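Local coordinates for uncharacterized protein 4E10_S0_1Z6NA_001 (T18) (Artificial gene, PDB 3LEF) that is an artificial scaffold designed to present the HIV epitope recognised by antibody 4E10 as an immunogen, built on a thioredoxin-family template, at residues L73-F78 with G149-A154. Numbering follows the deposited sequence. Where two conformers were deposited one is given.
Sequences LAALDF and GHLEHA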
loop_
_atom_site.group_PDB
_atom_site.type_symbol
_atom_site.label_atom_id
_atom_site.label_comp_id
_atom_site.label_asym_id
_atom_site.label_seq_id
_atom_site.Cartn_x
_atom_site.Cartn_y
_atom_site.Cartn_z
ATOM N N LEU A 73 -3.963 1.118 15.434
ATOM C CA LEU A 73 -2.990 2.151 15.097
ATOM C C LEU A 73 -3.402 3.523 15.597
ATOM O O LEU A 73 -2.537 4.376 15.843
ATOM C CB LEU A 73 -2.723 2.186 13.581
ATOM C CG LEU A 73 -2.170 0.866 13.011
ATOM C CD1 LEU A 73 -1.888 0.968 11.512
ATOM C CD2 LEU A 73 -0.895 0.469 13.777
ATOM N N ALA A 74 -4.706 3.766 15.739
ATOM C CA ALA A 74 -5.138 5.014 16.374
ATOM C C ALA A 74 -4.603 5.038 17.804
ATOM O O ALA A 74 -4.112 6.052 18.284
ATOM C CB ALA A 74 -6.638 5.175 16.339
ATOM N N ALA A 75 -4.664 3.884 18.455
ATOM C CA ALA A 75 -4.182 3.708 19.812
ATOM C C ALA A 75 -2.677 3.941 19.889
ATOM O O ALA A 75 -2.209 4.803 20.642
ATOM C CB ALA A 75 -4.542 2.292 20.306
ATOM N N LEU A 76 -1.918 3.189 19.098
ATOM C CA LEU A 76 -0.462 3.298 19.133
ATOM C C LEU A 76 0.035 4.670 18.695
ATOM O O LEU A 76 1.055 5.145 19.196
ATOM C CB LEU A 76 0.190 2.200 18.302
ATOM C CG LEU A 76 -0.030 0.797 18.868
ATOM C CD1 LEU A 76 0.608 -0.237 17.942
ATOM C CD2 LEU A 76 0.518 0.707 20.288
ATOM N N ASP A 77 -0.669 5.330 17.783
ATOM C CA ASP A 77 -0.351 6.749 17.501
ATOM C C ASP A 77 -0.533 7.622 18.756
ATOM O O ASP A 77 0.331 8.399 19.093
ATOM C CB ASP A 77 -1.219 7.280 16.366
ATOM C CG ASP A 77 -0.963 8.744 16.058
ATOM O OD1 ASP A 77 0.193 9.122 15.711
ATOM O OD2 ASP A 77 -1.941 9.521 16.116
ATOM N N PHE A 78 -1.674 7.513 19.431
ATOM C CA PHE A 78 -1.880 8.206 20.699
ATOM C C PHE A 78 -0.647 8.050 21.603
ATOM O O PHE A 78 -0.069 9.034 22.069
ATOM C CB PHE A 78 -3.118 7.640 21.398
ATOM C CG PHE A 78 -3.596 8.448 22.584
ATOM C CD1 PHE A 78 -4.304 9.628 22.403
ATOM C CD2 PHE A 78 -3.376 8.003 23.872
ATOM C CE1 PHE A 78 -4.761 10.361 23.484
ATOM C CE2 PHE A 78 -3.835 8.726 24.944
ATOM C CZ PHE A 78 -4.528 9.910 24.749
ATOM N N GLY A 149 -13.309 -0.616 22.745
ATOM C CA GLY A 149 -13.224 -0.786 24.199
ATOM C C GLY A 149 -11.964 -1.500 24.662
ATOM O O GLY A 149 -11.837 -1.839 25.841
ATOM N N HIS A 150 -11.033 -1.734 23.735
ATOM C CA HIS A 150 -9.757 -2.378 24.056
ATOM C C HIS A 150 -8.571 -1.604 23.517
ATOM O O HIS A 150 -7.479 -2.148 23.399
ATOM C CB HIS A 150 -9.709 -3.803 23.513
ATOM C CG HIS A 150 -10.557 -4.777 24.269
ATOM N ND1 HIS A 150 -10.108 -5.440 25.393
ATOM C CD2 HIS A 150 -11.820 -5.217 24.053
ATOM C CE1 HIS A 150 -11.065 -6.237 25.837
ATOM N NE2 HIS A 150 -12.112 -6.120 25.042
ATOM N N LEU A 151 -8.776 -0.328 23.214
ATOM C CA LEU A 151 -7.727 0.517 22.649
ATOM C C LEU A 151 -6.484 0.544 23.515
ATOM O O LEU A 151 -5.354 0.593 23.021
ATOM C CB LEU A 151 -8.243 1.950 22.485
ATOM C CG LEU A 151 -9.302 2.144 21.401
ATOM C CD1 LEU A 151 -9.929 3.523 21.479
ATOM C CD2 LEU A 151 -8.675 1.926 20.041
ATOM N N GLU A 152 -6.701 0.552 24.822
ATOM C CA GLU A 152 -5.586 0.588 25.766
ATOM C C GLU A 152 -4.805 -0.729 25.756
ATOM O O GLU A 152 -3.637 -0.751 26.112
ATOM C CB GLU A 152 -6.054 0.962 27.188
ATOM C CG GLU A 152 -7.083 0.028 27.808
ATOM C CD GLU A 152 -7.580 0.510 29.168
ATOM O OE1 GLU A 152 -7.661 -0.323 30.095
ATOM O OE2 GLU A 152 -7.885 1.717 29.310
ATOM N N HIS A 153 -5.430 -1.823 25.314
ATOM C CA HIS A 153 -4.723 -3.106 25.267
ATOM C C HIS A 153 -3.647 -3.196 24.167
ATOM O O HIS A 153 -2.656 -3.900 24.348
ATOM C CB HIS A 153 -5.702 -4.274 25.194
ATOM C CG HIS A 153 -6.487 -4.470 26.454
ATOM N ND1 HIS A 153 -7.730 -3.906 26.656
ATOM C CD2 HIS A 153 -6.195 -5.151 27.589
ATOM C CE1 HIS A 153 -8.171 -4.234 27.858
ATOM N NE2 HIS A 153 -7.259 -4.989 28.444
ATOM N N ALA A 154 -3.816 -2.472 23.058
ATOM C CA ALA A 154 -2.805 -2.450 21.987
ATOM C C ALA A 154 -1.532 -1.794 22.487
ATOM O O ALA A 154 -0.423 -2.258 22.220
ATOM C CB ALA A 154 -3.325 -1.703 20.777
#
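Flat peptide groups of residues 149-154 receive Ala75 and Leu76. Ala75 CB comes up to the carbonyl of Leu151 at 3.3 Å from its O, tilted about 29° out of the peptide plane, while Leu76 CD2 lies over one face of the Ala154 carbonyl, 3.7 Å from its O and 3.9 Å from its C. The two imidazoles, by contrast, lie on the side facing away from 73-78, His150 in the loop leading into the helix and His153 in its first turn: the ring of His150 has His153 CG at its edge and in its plane, and the ring of His153 has His150 CA likewise at its edge.

The example illustrates how small residues bring helices together. Ala75 also meets Ala154, methyl to methyl with 4.2 Å between their CB atoms, and the Leu151 branch ending in CD2 reaches the same Ala75 CB. With so little side chain in between, Ala75 and Leu151 have CA atoms 5.5 Å apart. Leu76 keeps CG beside its backbone N (chi1 -66°), and CD2 is the branch that gets across. No hydrogen bond joins the segments, and all four touching residues are buried. Leu36 of helix 23-39 and Ile71 extend the apolar surface around Leu151.

Thus the start of the C-terminal helix 151-163 docks on helix 67-82, whose beginning carries a thioredoxin-type CxxC pattern, a close helix-helix contact within a thioredoxin-like alpha/beta fold.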